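Local coordinates for cellulosome-related protein module from Ruminococcus flavefaciens that resembles papain-like cysteine peptidases (PDB 4EYZ), which probably belongs to a bacterial cellulosome and resembles papain-like cysteine peptidases, which makes it a putative protease, its substrate not being established, at residues Tyr44-Tyr49 with Leu218-Asp224; Ile50-Ala55 with Glu72-Gly78; Ser56-Asp61 with Val91-Ile95; Trp63-Ser69 with Leu123-Arg127. The contacts are given in a common frame with arbitrary orientation. Residue numbers count along the deposited sequence, not the author numbering.

All four contacts tie down the run of chain from Tyr44 to Ser69. Contact 3 is the buried one: a histidine-carboxylate hydrogen bond joins this run to helix 89-103. Contacts 1, 2 and 4 lie farther out and are only partly buried. Contact 1 reaches residues 218-224 with one direct hydrogen bond and several water bridges; contact 2 packs apolar side chains against the end of helix 70-75; contact 4 mixes a leucine-tryptophan centre with a charged and hydrogen-bonded edge. All but 1 and 4 touch: Tyr44 OH of contact 1 meets His93 of contact 3, Asp61 pairs with Arg127 of contact 4, and Phe54 O of contact 2 accepts from Gln64 of contact 4.

Contact 1 (Tyr44-Tyr49 with Leu218-Asp224); sequences YKGTPY and LVNVGTD
Residues 44-49 open with a type II turn: Lys45 at phi/psi -57/133, Gly46 at 95/-13, the usual glycine, since a CB would jam against Lys45 O, Thr47 N to Tyr44 O 3.0 Å, and Thr47 OG1 to Tyr44 O 2.7 Å. Tyr49 (chi1 t) faces residues 218-224, its CA 5.1 Å from Gly222 CA; Lys45 CA lies 5.3 Å from Thr223 CA. Leu218 CD2 comes 4.4 Å from Tyr49 OH and Val221 CB 3.7 Å from Tyr49 CD2; a water joins Val221 O to Tyr49 N. Gly222 N is 4.0 Å from Tyr49 CB. Thr223 (chi1 m) donates from OG1 to Thr47 O at 2.7 Å, while its O receives a CA-H...O contact from Lys45 CA at 3.3 Å. Another water links Thr223 N to Thr47 O. Asp224 OD2 stays 4.2 Å from Lys45 NZ; two waters connect the charges, the second held weakly by Lys45 NZ. The loop is fastened to the corner after strand 221-222 by one direct hydrogen bond, solvent supplying most other polar links.

Contact 2 (Ile50-Ala55 with Glu72-Gly78); sequences IDWVFA and EMLKVGG
The indole of Trp52 receives two quite different neighbours from residues 72-78: a glutamate methylene on its face and a selenium at its edge. Glu72 CB sits 3.7 Å from the centroid of the six-membered ring, 14° off the normal, a CH-pi contact. The SE atom of Met73, a selenomethionine, lies 4.7 Å from the same centroid and 79° off the normal, a Met-aromatic contact with SE 3.6 Å from Trp52 CE3. Met73 runs m, m, m, which also brings SE to 3.9 Å from Ala55 CB and CE to 3.9 Å from Ile50 CD1. Residues 50-55 are loop: an inverse gamma turn centred on Asp51, then a type I turn from Trp52 to Ala55. Ile50 (chi1 p) and Val76 are in register, CA to CA 5.6 Å, with Ile50 CB 3.7 Å from Val76 CG2, which also meets Trp52 CB at 3.9 Å. A water bridges Asp51 N and Val76 O. A CB on Gly78 would clash with Met73 O and crowd Ile50 CD1. Gly77, at phi 111°, is C-prime of the Schellman motif ending helix 70-75: Gly78 N to Met73 O 2.8 Å, Gly77 N to Leu74 O 3.2 Å.

Contact 3 (Ser56-Asp61 with Val91-Ile95); sequences SSPKGD and VWHAI
Residues 56-61 start as the short strand 56-57 and then fold back in a type I turn from Pro58 to Asp61, closed by Asp61 N to Pro58 O at 2.8 Å. Residues 91-95 are one regular turn within helix 89-103, with Ile95 N to Val91 O at 2.9 Å. The nearest CA atoms are those of Ser56 and His93, 6.3 Å apart. His93 (chi1 t, chi2 -73°) points from the helix into the bend of the loop and has the largest share of the contact. Pro58 CG lies 3.6 Å from the centroid of its ring, 12° off the normal, a CH-pi contact over the face, and Pro58 CD is 3.5 Å from His93 CD2. Ser56 O comes within 3.4 Å of the same CD2. Helix 89-103 begins two residues after Cys87, which is carboxymethylated here; this placement is consistent with the long helix of papain-like peptidases, which carries the nucleophilic cysteine at its N-terminal end. At the ring edge His93 NE2 donates to Asp61 OD2 at 2.8 Å, nearly straight at 173°, and Asp61 (chi1 t) forms a salt bridge to Arg127 as well. The other ring nitrogen, His93 ND1, is hydrogen-bonded to Tyr44 OH. Trp92 lies beside this, its CZ3 3.7 Å from Ser56 OG, a hydroxyl hydrogen-bonded to Phe54 O.

Contact 4 (Trp63-Ser69 with Leu123-Arg127); sequences WQMNEWS and LGLSR
Leu125 (chi1 m, chi2 t) fills the middle, wedged between two tryptophans: Trp63 CH2 is 3.8 Å from its CD1 and Trp68 CE2 3.5 Å from its CD2. Two loops meet here in the papain-like module, the one before helix 70-75, with a 3-10 turn at 63-65, and the one after helix 120-123, where Gly124 leaves the helix with phi 89°. The CA atoms come no closer than 7.5 Å, Ser69 to Leu125, so side chains of residues 63-69 reach across, some to backbone atoms. Ser69 CB reaches Leu125 CD2 at 3.7 Å, and Trp68 CH2 lies 3.9 Å from Leu123 CD1. Farther out, Arg127 lies flat on Trp63 (chi1 p) in a cation-pi stack: its guanidinium plane is tilted only 8°, CZ stands 3.7 Å from the five-membered centroid, and CD 3.8 Å from the six-membered one. Trp63 NE1 is hydrogen-bonded to Ser56 O, and Arg127 forms a salt bridge to Asp61. At the outer edge Trp68 NE1 donates to Gly124 O at 2.9 Å. The carboxylate of Glu67 (chi1 m, chi2 t) receives Ser126 twice: Ser126 N to Glu67 OE1 is 3.0 Å, and Ser126 OG to Glu67 OE2 a very short 2.4 Å.

Contact 1 (Tyr44-Tyr49 with Leu218-Asp224)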
loop_
_atom_site.group_PDB
_atom_site.type_symbol
_atom_site.label_atom_id
_atom_site.label_comp_id
_atom_site.label_asym_id
_atom_site.label_seq_id
_atom_site.Cartn_x
_atom_site.Cartn_y
_atom_site.Cartn_z
ATOM N N TYR A 44 5.467 -13.052 -2.888
ATOM C CA TYR A 44 4.482 -12.485 -1.968
ATOM C C TYR A 44 3.347 -13.460 -1.650
ATOM O O TYR A 44 2.974 -13.635 -0.482
ATOM C CB TYR A 44 3.886 -11.176 -2.547
ATOM C CG TYR A 44 4.862 -10.010 -2.579
ATOM C CD1 TYR A 44 5.158 -9.289 -1.428
ATOM C CD2 TYR A 44 5.488 -9.629 -3.758
ATOM C CE1 TYR A 44 6.035 -8.226 -1.448
ATOM C CE2 TYR A 44 6.368 -8.573 -3.785
ATOM C CZ TYR A 44 6.647 -7.881 -2.637
ATOM O OH TYR A 44 7.532 -6.852 -2.716
ATOM N N LYS A 45 2.786 -14.069 -2.690
ATOM C CA LYS A 45 1.614 -14.912 -2.529
ATOM C C LYS A 45 1.917 -16.006 -1.529
ATOM O O LYS A 45 2.961 -16.635 -1.598
ATOM C CB LYS A 45 1.182 -15.524 -3.862
ATOM C CG LYS A 45 -0.141 -16.263 -3.776
ATOM C CD LYS A 45 -0.565 -16.817 -5.124
ATOM C CE LYS A 45 -1.848 -17.618 -5.014
ATOM N NZ LYS A 45 -2.231 -18.221 -6.322
ATOM N N GLY A 46 1.001 -16.215 -0.594
ATOM C CA GLY A 46 1.165 -17.236 0.427
ATOM C C GLY A 46 1.744 -16.711 1.729
ATOM O O GLY A 46 1.700 -17.397 2.742
ATOM N N THR A 47 2.284 -15.497 1.723
ATOM C CA THR A 47 2.785 -14.920 2.958
ATOM C C THR A 47 1.604 -14.732 3.908
ATOM O O THR A 47 0.587 -14.166 3.526
ATOM C CB THR A 47 3.444 -13.550 2.742
ATOM O OG1 THR A 47 4.495 -13.649 1.774
ATOM C CG2 THR A 47 4.027 -13.021 4.044
ATOM N N PRO A 48 1.728 -15.200 5.151
ATOM C CA PRO A 48 0.610 -14.996 6.074
ATOM C C PRO A 48 0.291 -13.527 6.329
ATOM O O PRO A 48 1.202 -12.713 6.503
ATOM C CB PRO A 48 1.105 -15.627 7.380
ATOM C CG PRO A 48 2.268 -16.451 7.025
ATOM C CD PRO A 48 2.835 -15.959 5.758
ATOM N N TYR A 49 -1.000 -13.205 6.378
ATOM C CA TYR A 49 -1.458 -11.925 6.897
ATOM C C TYR A 49 -1.495 -12.005 8.414
ATOM O O TYR A 49 -2.127 -12.907 8.974
ATOM C CB TYR A 49 -2.847 -11.571 6.355
ATOM C CG TYR A 49 -3.405 -10.359 7.042
ATOM C CD1 TYR A 49 -3.017 -9.087 6.669
ATOM C CD2 TYR A 49 -4.269 -10.490 8.115
ATOM C CE1 TYR A 49 -3.517 -7.982 7.310
ATOM C CE2 TYR A 49 -4.762 -9.398 8.768
ATOM C CZ TYR A 49 -4.381 -8.146 8.372
ATOM O OH TYR A 49 -4.880 -7.048 9.030
ATOM N N LEU A 218 -12.007 -10.913 8.694
ATOM C CA LEU A 218 -10.590 -10.959 9.019
ATOM C C LEU A 218 -10.181 -12.365 9.450
ATOM O O LEU A 218 -9.099 -12.578 10.000
ATOM C CB LEU A 218 -10.257 -9.918 10.091
ATOM C CG LEU A 218 -10.251 -8.475 9.568
ATOM C CD1 LEU A 218 -10.147 -7.479 10.716
ATOM C CD2 LEU A 218 -9.126 -8.255 8.553
ATOM N N VAL A 219 -11.046 -13.332 9.171
ATOM C CA VAL A 219 -10.705 -14.727 9.390
ATOM C C VAL A 219 -10.062 -15.295 8.130
ATOM O O VAL A 219 -9.029 -15.971 8.185
ATOM C CB VAL A 219 -11.944 -15.549 9.766
ATOM C CG1 VAL A 219 -11.605 -17.036 9.836
ATOM C CG2 VAL A 219 -12.507 -15.068 11.098
ATOM N N ASN A 220 -10.669 -14.995 6.989
ATOM C CA ASN A 220 -10.178 -15.489 5.715
ATOM C C ASN A 220 -9.301 -14.426 5.059
ATOM O O ASN A 220 -9.780 -13.528 4.391
ATOM C CB ASN A 220 -11.354 -15.905 4.840
ATOM C CG ASN A 220 -12.143 -17.020 5.468
ATOM O OD1 ASN A 220 -11.636 -18.131 5.609
ATOM N ND2 ASN A 220 -13.361 -16.723 5.901
ATOM N N VAL A 221 -8.002 -14.552 5.293
ATOM C CA VAL A 221 -7.042 -13.509 4.982
ATOM C C VAL A 221 -5.821 -14.108 4.311
ATOM O O VAL A 221 -5.524 -15.298 4.450
ATOM C CB VAL A 221 -6.597 -12.767 6.265
ATOM C CG1 VAL A 221 -7.746 -11.946 6.839
ATOM C CG2 VAL A 221 -6.048 -13.759 7.299
ATOM N N GLY A 222 -5.105 -13.283 3.573
ATOM C CA GLY A 222 -3.928 -13.750 2.884
ATOM C C GLY A 222 -3.319 -12.645 2.054
ATOM O O GLY A 222 -3.799 -11.521 2.059
ATOM N N THR A 223 -2.229 -12.968 1.379
ATOM C CA THR A 223 -1.527 -12.018 0.535
ATOM C C THR A 223 -1.728 -12.481 -0.894
ATOM O O THR A 223 -1.150 -13.475 -1.314
ATOM C CB THR A 223 -0.028 -11.990 0.883
ATOM O OG1 THR A 223 0.142 -11.771 2.293
ATOM C CG2 THR A 223 0.702 -10.906 0.083
ATOM N N ASP A 224 -2.575 -11.784 -1.637
ATOM C CA ASP A 224 -2.971 -12.256 -2.951
ATOM C C ASP A 224 -3.737 -11.166 -3.673
ATOM O O ASP A 224 -3.997 -10.078 -3.130
ATOM C CB ASP A 224 -3.871 -13.491 -2.793
ATOM C CG ASP A 224 -3.779 -14.478 -3.972
ATOM O OD1 ASP A 224 -3.222 -14.164 -5.053
ATOM O OD2 ASP A 224 -4.309 -15.594 -3.806
HETATM O O HOH W 1 -3.266 -15.599 -7.288
HETATM O O HOH W 2 -5.328 -17.426 -5.390
HETATM O O HOH W 3 -1.192 -15.621 1.826
HETATM O O HOH W 4 -2.874 -15.538 5.886
#

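Contact 2 (Ile50-Ala55 with Glu72-Gly78)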
loop_
_atom_site.group_PDB
_atom_site.type_symbol
_atom_site.label_atom_id
_atom_site.label_comp_id
_atom_site.label_asym_id
_atom_site.label_seq_id
_atom_site.Cartn_x
_atom_site.Cartn_y
_atom_site.Cartn_z
ATOM N N ILE A 50 -0.803 -11.075 9.069
ATOM C CA ILE A 50 -0.700 -11.080 10.518
ATOM C C ILE A 50 -1.005 -9.704 11.121
ATOM O O ILE A 50 -0.741 -8.671 10.506
ATOM C CB ILE A 50 0.670 -11.598 10.986
ATOM C CG1 ILE A 50 1.809 -10.652 10.580
ATOM C CG2 ILE A 50 0.900 -12.976 10.410
ATOM C CD1 ILE A 50 3.175 -11.071 11.127
ATOM N N ASP A 51 -1.563 -9.707 12.326
ATOM C CA ASP A 51 -2.059 -8.489 12.962
ATOM C C ASP A 51 -0.976 -7.768 13.769
ATOM O O ASP A 51 -1.080 -7.620 14.989
ATOM C CB ASP A 51 -3.270 -8.813 13.853
ATOM C CG ASP A 51 -3.982 -7.569 14.354
ATOM O OD1 ASP A 51 -3.802 -6.489 13.762
ATOM O OD2 ASP A 51 -4.739 -7.680 15.343
ATOM N N TRP A 52 0.067 -7.329 13.076
ATOM C CA TRP A 52 1.047 -6.416 13.646
ATOM C C TRP A 52 1.277 -5.380 12.578
ATOM O O TRP A 52 1.673 -5.718 11.465
ATOM C CB TRP A 52 2.361 -7.118 13.963
ATOM C CG TRP A 52 3.363 -6.240 14.686
ATOM C CD1 TRP A 52 3.115 -5.376 15.717
ATOM C CD2 TRP A 52 4.768 -6.153 14.423
ATOM N NE1 TRP A 52 4.286 -4.782 16.130
ATOM C CE2 TRP A 52 5.314 -5.244 15.351
ATOM C CE3 TRP A 52 5.614 -6.770 13.513
ATOM C CZ2 TRP A 52 6.671 -4.946 15.384
ATOM C CZ3 TRP A 52 6.950 -6.478 13.544
ATOM C CH2 TRP A 52 7.470 -5.566 14.468
ATOM N N VAL A 53 1.034 -4.122 12.913
ATOM C CA VAL A 53 1.005 -3.068 11.913
ATOM C C VAL A 53 2.344 -2.927 11.192
ATOM O O VAL A 53 2.387 -2.482 10.050
ATOM C CB VAL A 53 0.586 -1.715 12.538
ATOM C CG1 VAL A 53 1.602 -1.237 13.557
ATOM C CG2 VAL A 53 0.369 -0.661 11.455
ATOM N N PHE A 54 3.440 -3.327 11.833
ATOM C CA PHE A 54 4.762 -3.135 11.241
ATOM C C PHE A 54 5.246 -4.341 10.429
ATOM O O PHE A 54 6.361 -4.321 9.902
ATOM C CB PHE A 54 5.776 -2.772 12.325
ATOM C CG PHE A 54 5.411 -1.536 13.085
ATOM C CD1 PHE A 54 5.245 -0.335 12.435
ATOM C CD2 PHE A 54 5.239 -1.573 14.452
ATOM C CE1 PHE A 54 4.910 0.809 13.134
ATOM C CE2 PHE A 54 4.904 -0.436 15.152
ATOM C CZ PHE A 54 4.744 0.759 14.496
ATOM N N ALA A 55 4.405 -5.372 10.301
ATOM C CA ALA A 55 4.793 -6.571 9.550
ATOM C C ALA A 55 4.974 -6.261 8.071
ATOM O O ALA A 55 4.029 -5.848 7.393
ATOM C CB ALA A 55 3.790 -7.689 9.737
ATOM N N GLU A 72 7.607 -10.113 18.069
ATOM C CA GLU A 72 6.282 -9.594 17.713
ATOM C C GLU A 72 5.699 -10.320 16.507
ATOM O O GLU A 72 4.502 -10.582 16.449
ATOM C CB GLU A 72 6.335 -8.095 17.442
ATOM C CG GLU A 72 6.581 -7.251 18.681
ATOM C CD GLU A 72 5.603 -7.537 19.811
ATOM O OE1 GLU A 72 4.383 -7.469 19.585
ATOM O OE2 GLU A 72 6.054 -7.820 20.940
HETATM N N MSE A 73 6.539 -10.656 15.547
HETATM C CA MSE A 73 6.087 -11.391 14.378
HETATM C C MSE A 73 5.487 -12.738 14.769
HETATM O O MSE A 73 4.408 -13.106 14.293
HETATM C CB MSE A 73 7.260 -11.632 13.417
HETATM C CG MSE A 73 7.858 -10.377 12.830
HETATM SE SE MSE A 73 6.746 -9.500 11.506
HETATM C CE MSE A 73 6.938 -10.848 10.112
ATOM N N LEU A 74 6.186 -13.472 15.629
ATOM C CA LEU A 74 5.744 -14.808 16.010
ATOM C C LEU A 74 4.429 -14.795 16.767
ATOM O O LEU A 74 3.612 -15.695 16.596
ATOM C CB LEU A 74 6.811 -15.503 16.852
ATOM C CG LEU A 74 8.068 -15.947 16.106
ATOM C CD1 LEU A 74 9.162 -16.307 17.096
ATOM C CD2 LEU A 74 7.769 -17.128 15.209
ATOM N N LYS A 75 4.219 -13.788 17.607
ATOM C CA LYS A 75 3.010 -13.742 18.428
ATOM C C LYS A 75 1.751 -13.787 17.589
ATOM O O LYS A 75 0.759 -14.414 17.966
ATOM C CB LYS A 75 2.983 -12.478 19.284
ATOM C CG LYS A 75 3.983 -12.478 20.415
ATOM C CD LYS A 75 4.000 -11.137 21.121
ATOM C CE LYS A 75 5.080 -11.081 22.178
ATOM N NZ LYS A 75 5.153 -9.733 22.798
ATOM N N VAL A 76 1.790 -13.107 16.454
ATOM C CA VAL A 76 0.588 -12.925 15.661
ATOM C C VAL A 76 0.548 -13.838 14.441
ATOM O O VAL A 76 -0.335 -13.701 13.596
ATOM C CB VAL A 76 0.408 -11.447 15.240
ATOM C CG1 VAL A 76 0.123 -10.592 16.462
ATOM C CG2 VAL A 76 1.621 -10.939 14.503
ATOM N N GLY A 77 1.495 -14.766 14.346
ATOM C CA GLY A 77 1.411 -15.815 13.344
ATOM C C GLY A 77 2.441 -15.739 12.238
ATOM O O GLY A 77 2.379 -16.498 11.275
ATOM N N GLY A 78 3.401 -14.830 12.351
ATOM C CA GLY A 78 4.515 -14.840 11.417
ATOM C C GLY A 78 5.322 -16.119 11.573
ATOM O O GLY A 78 5.378 -16.691 12.654
HETATM O O HOH W 5 -2.619 -12.172 13.402
#

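Contact 3 (Ser56-Asp61 with Val91-Ile95)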
loop_
_atom_site.group_PDB
_atom_site.type_symbol
_atom_site.label_atom_id
_atom_site.label_comp_id
_atom_site.label_asym_id
_atom_site.label_seq_id
_atom_site.Cartn_x
_atom_site.Cartn_y
_atom_site.Cartn_z
ATOM N N SER A 56 6.185 -6.511 7.571
ATOM C CA SER A 56 6.585 -6.102 6.226
ATOM C C SER A 56 7.625 -7.070 5.658
ATOM O O SER A 56 8.544 -6.650 4.972
ATOM C CB SER A 56 7.113 -4.667 6.227
ATOM O OG SER A 56 8.042 -4.454 7.258
ATOM N N SER A 57 7.434 -8.367 5.927
ATOM C CA SER A 57 8.394 -9.423 5.591
ATOM C C SER A 57 7.749 -10.506 4.725
ATOM O O SER A 57 7.263 -11.516 5.233
ATOM C CB SER A 57 8.907 -10.078 6.875
ATOM O OG SER A 57 9.729 -9.182 7.608
ATOM N N PRO A 58 7.733 -10.297 3.413
ATOM C CA PRO A 58 7.162 -11.314 2.531
ATOM C C PRO A 58 8.016 -12.565 2.478
ATOM O O PRO A 58 9.178 -12.540 2.866
ATOM C CB PRO A 58 7.153 -10.625 1.165
ATOM C CG PRO A 58 8.169 -9.618 1.235
ATOM C CD PRO A 58 8.294 -9.159 2.667
ATOM N N LYS A 59 7.433 -13.646 1.977
ATOM C CA LYS A 59 8.146 -14.909 1.798
ATOM C C LYS A 59 9.492 -14.717 1.106
ATOM O O LYS A 59 10.473 -15.368 1.446
ATOM C CB LYS A 59 7.277 -15.860 0.975
ATOM C CG LYS A 59 6.193 -16.561 1.758
ATOM C CD LYS A 59 5.132 -17.189 0.849
ATOM C CE LYS A 59 5.727 -18.152 -0.158
ATOM N NZ LYS A 59 4.663 -18.801 -0.995
ATOM N N GLY A 60 9.538 -13.810 0.138
ATOM C CA GLY A 60 10.759 -13.538 -0.605
ATOM C C GLY A 60 11.798 -12.678 0.113
ATOM O O GLY A 60 12.903 -12.522 -0.395
ATOM N N ASP A 61 11.457 -12.140 1.283
ATOM C CA ASP A 61 12.342 -11.232 2.030
ATOM C C ASP A 61 11.888 -11.232 3.489
ATOM O O ASP A 61 11.238 -10.292 3.965
ATOM C CB ASP A 61 12.259 -9.838 1.402
ATOM C CG ASP A 61 13.138 -8.795 2.084
ATOM O OD1 ASP A 61 14.100 -9.141 2.802
ATOM O OD2 ASP A 61 12.870 -7.591 1.861
ATOM N N VAL A 91 2.044 -3.066 1.135
ATOM C CA VAL A 91 2.097 -2.081 0.061
ATOM C C VAL A 91 3.446 -1.355 0.067
ATOM O O VAL A 91 4.030 -1.100 -0.986
ATOM C CB VAL A 91 0.910 -1.114 0.117
ATOM C CG1 VAL A 91 1.118 0.070 -0.857
ATOM C CG2 VAL A 91 -0.372 -1.867 -0.204
ATOM N N TRP A 92 3.961 -1.070 1.259
ATOM C CA TRP A 92 5.281 -0.458 1.388
ATOM C C TRP A 92 6.342 -1.320 0.737
ATOM O O TRP A 92 7.125 -0.849 -0.076
ATOM C CB TRP A 92 5.622 -0.220 2.855
ATOM C CG TRP A 92 6.984 0.314 3.088
ATOM C CD1 TRP A 92 7.457 1.550 2.752
ATOM C CD2 TRP A 92 8.054 -0.361 3.751
ATOM N NE1 TRP A 92 8.765 1.671 3.139
ATOM C CE2 TRP A 92 9.158 0.520 3.767
ATOM C CE3 TRP A 92 8.187 -1.627 4.329
ATOM C CZ2 TRP A 92 10.373 0.182 4.351
ATOM C CZ3 TRP A 92 9.393 -1.961 4.911
ATOM C CH2 TRP A 92 10.469 -1.064 4.914
ATOM N N HIS A 93 6.355 -2.598 1.091
ATOM C CA HIS A 93 7.355 -3.496 0.566
ATOM C C HIS A 93 7.221 -3.643 -0.948
ATOM O O HIS A 93 8.214 -3.553 -1.672
ATOM C CB HIS A 93 7.262 -4.861 1.234
ATOM C CG HIS A 93 8.461 -5.697 0.970
ATOM N ND1 HIS A 93 8.701 -6.280 -0.256
ATOM C CD2 HIS A 93 9.525 -5.990 1.747
ATOM C CE1 HIS A 93 9.869 -6.894 -0.222
ATOM N NE2 HIS A 93 10.380 -6.748 0.990
ATOM N N ALA A 94 5.997 -3.848 -1.431
ATOM C CA ALA A 94 5.787 -4.027 -2.865
ATOM C C ALA A 94 6.272 -2.809 -3.641
ATOM O O ALA A 94 6.945 -2.943 -4.665
ATOM C CB ALA A 94 4.325 -4.301 -3.165
ATOM N N ILE A 95 5.907 -1.616 -3.189
ATOM C CA ILE A 95 6.368 -0.430 -3.911
ATOM C C ILE A 95 7.899 -0.327 -3.847
ATOM O O ILE A 95 8.560 -0.084 -4.856
ATOM C CB ILE A 95 5.721 0.863 -3.387
ATOM C CG1 ILE A 95 4.215 0.837 -3.606
ATOM C CG2 ILE A 95 6.322 2.084 -4.076
ATOM C CD1 ILE A 95 3.481 1.992 -2.937
#

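Contact 4 (Trp63-Ser69 with Leu123-Arg127)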
loop_
_atom_site.group_PDB
_atom_site.type_symbol
_atom_site.label_atom_id
_atom_site.label_comp_id
_atom_site.label_asym_id
_atom_site.label_seq_id
_atom_site.Cartn_x
_atom_site.Cartn_y
_atom_site.Cartn_z
ATOM N N TRP A 63 12.794 -10.555 6.367
ATOM C CA TRP A 63 13.860 -9.837 7.066
ATOM C C TRP A 63 13.578 -9.614 8.546
ATOM O O TRP A 63 14.495 -9.651 9.358
ATOM C CB TRP A 63 14.187 -8.527 6.335
ATOM C CG TRP A 63 13.100 -7.504 6.402
ATOM C CD1 TRP A 63 11.977 -7.425 5.633
ATOM C CD2 TRP A 63 13.048 -6.394 7.301
ATOM N NE1 TRP A 63 11.227 -6.333 6.005
ATOM C CE2 TRP A 63 11.852 -5.698 7.043
ATOM C CE3 TRP A 63 13.889 -5.942 8.326
ATOM C CZ2 TRP A 63 11.489 -4.556 7.748
ATOM C CZ3 TRP A 63 13.532 -4.814 9.026
ATOM C CH2 TRP A 63 12.329 -4.139 8.745
ATOM N N GLN A 64 12.320 -9.443 8.927
ATOM C CA GLN A 64 12.030 -9.193 10.335
ATOM C C GLN A 64 12.160 -10.444 11.182
ATOM O O GLN A 64 12.165 -10.357 12.409
ATOM C CB GLN A 64 10.653 -8.572 10.522
ATOM C CG GLN A 64 10.610 -7.152 10.004
ATOM C CD GLN A 64 9.205 -6.653 9.805
ATOM O OE1 GLN A 64 8.438 -7.230 9.044
ATOM N NE2 GLN A 64 8.859 -5.567 10.475
HETATM N N MSE A 65 12.278 -11.613 10.542
HETATM C CA MSE A 65 12.497 -12.845 11.298
HETATM C C MSE A 65 13.950 -12.982 11.751
HETATM O O MSE A 65 14.270 -13.877 12.530
HETATM C CB MSE A 65 12.090 -14.078 10.489
HETATM C CG MSE A 65 10.632 -14.031 9.981
HETATM SE SE MSE A 65 9.272 -13.626 11.317
HETATM C CE MSE A 65 9.269 -15.320 12.290
ATOM N N ASN A 66 14.832 -12.111 11.271
ATOM C CA ASN A 66 16.237 -12.164 11.670
ATOM C C ASN A 66 16.727 -10.909 12.377
ATOM O O ASN A 66 17.904 -10.576 12.328
ATOM C CB ASN A 66 17.132 -12.443 10.483
ATOM C CG ASN A 66 18.548 -12.795 10.904
ATOM O OD1 ASN A 66 18.769 -13.482 11.914
ATOM N ND2 ASN A 66 19.515 -12.322 10.138
ATOM N N GLU A 67 15.804 -10.217 13.022
ATOM C CA GLU A 67 16.128 -9.131 13.952
ATOM C C GLU A 67 15.206 -9.257 15.155
ATOM O O GLU A 67 14.346 -10.137 15.184
ATOM C CB GLU A 67 15.905 -7.751 13.322
ATOM C CG GLU A 67 16.817 -7.445 12.225
ATOM C CD GLU A 67 16.471 -6.153 11.520
ATOM O OE1 GLU A 67 16.009 -5.157 12.144
ATOM O OE2 GLU A 67 16.719 -6.144 10.325
ATOM N N TRP A 68 15.352 -8.352 16.113
ATOM C CA TRP A 68 14.606 -8.448 17.363
ATOM C C TRP A 68 13.085 -8.430 17.189
ATOM O O TRP A 68 12.361 -8.903 18.066
ATOM C CB TRP A 68 15.036 -7.335 18.330
ATOM C CG TRP A 68 14.651 -5.962 17.896
ATOM C CD1 TRP A 68 15.401 -5.092 17.161
ATOM C CD2 TRP A 68 13.408 -5.306 18.160
ATOM N NE1 TRP A 68 14.701 -3.914 16.965
ATOM C CE2 TRP A 68 13.471 -4.027 17.563
ATOM C CE3 TRP A 68 12.254 -5.671 18.862
ATOM C CZ2 TRP A 68 12.409 -3.114 17.634
ATOM C CZ3 TRP A 68 11.206 -4.772 18.925
ATOM C CH2 TRP A 68 11.295 -3.505 18.329
ATOM N N SER A 69 12.616 -7.904 16.063
ATOM C CA SER A 69 11.197 -7.917 15.681
ATOM C C SER A 69 10.580 -9.308 15.626
ATOM O O SER A 69 9.359 -9.429 15.580
ATOM C CB SER A 69 11.046 -7.273 14.293
ATOM O OG SER A 69 12.088 -7.718 13.436
ATOM N N LEU A 123 10.501 2.656 15.611
ATOM C CA LEU A 123 10.451 1.312 16.157
ATOM C C LEU A 123 11.861 0.792 16.385
ATOM O O LEU A 123 12.102 0.049 17.326
ATOM C CB LEU A 123 9.677 0.401 15.202
ATOM C CG LEU A 123 9.473 -1.055 15.603
ATOM C CD1 LEU A 123 8.627 -1.150 16.844
ATOM C CD2 LEU A 123 8.851 -1.797 14.424
ATOM N N GLY A 124 12.788 1.166 15.512
ATOM C CA GLY A 124 14.171 0.769 15.675
ATOM C C GLY A 124 14.518 -0.562 15.027
ATOM O O GLY A 124 15.157 -1.402 15.648
ATOM N N LEU A 125 14.115 -0.736 13.777
ATOM C CA LEU A 125 14.572 -1.851 12.953
ATOM C C LEU A 125 15.584 -1.360 11.921
ATOM O O LEU A 125 15.837 -0.169 11.808
ATOM C CB LEU A 125 13.397 -2.526 12.258
ATOM C CG LEU A 125 12.330 -3.094 13.183
ATOM C CD1 LEU A 125 11.197 -3.685 12.372
ATOM C CD2 LEU A 125 12.940 -4.131 14.116
ATOM N N SER A 126 16.181 -2.291 11.185
ATOM C CA SER A 126 17.260 -1.964 10.263
ATOM C C SER A 126 16.821 -1.158 9.050
ATOM O O SER A 126 17.625 -0.481 8.450
ATOM C CB SER A 126 17.974 -3.229 9.789
ATOM O OG SER A 126 17.098 -4.085 9.080
ATOM N N ARG A 127 15.548 -1.255 8.689
ATOM C CA ARG A 127 15.027 -0.555 7.531
ATOM C C ARG A 127 14.152 0.601 7.951
ATOM O O ARG A 127 13.561 0.584 9.023
ATOM C CB ARG A 127 14.249 -1.524 6.664
ATOM C CG ARG A 127 15.119 -2.639 6.161
ATOM C CD ARG A 127 14.429 -3.449 5.153
ATOM N NE ARG A 127 15.203 -4.632 4.838
ATOM C CZ ARG A 127 14.784 -5.572 4.011
ATOM N NH1 ARG A 127 13.643 -5.421 3.366
ATOM N NH2 ARG A 127 15.507 -6.647 3.807
#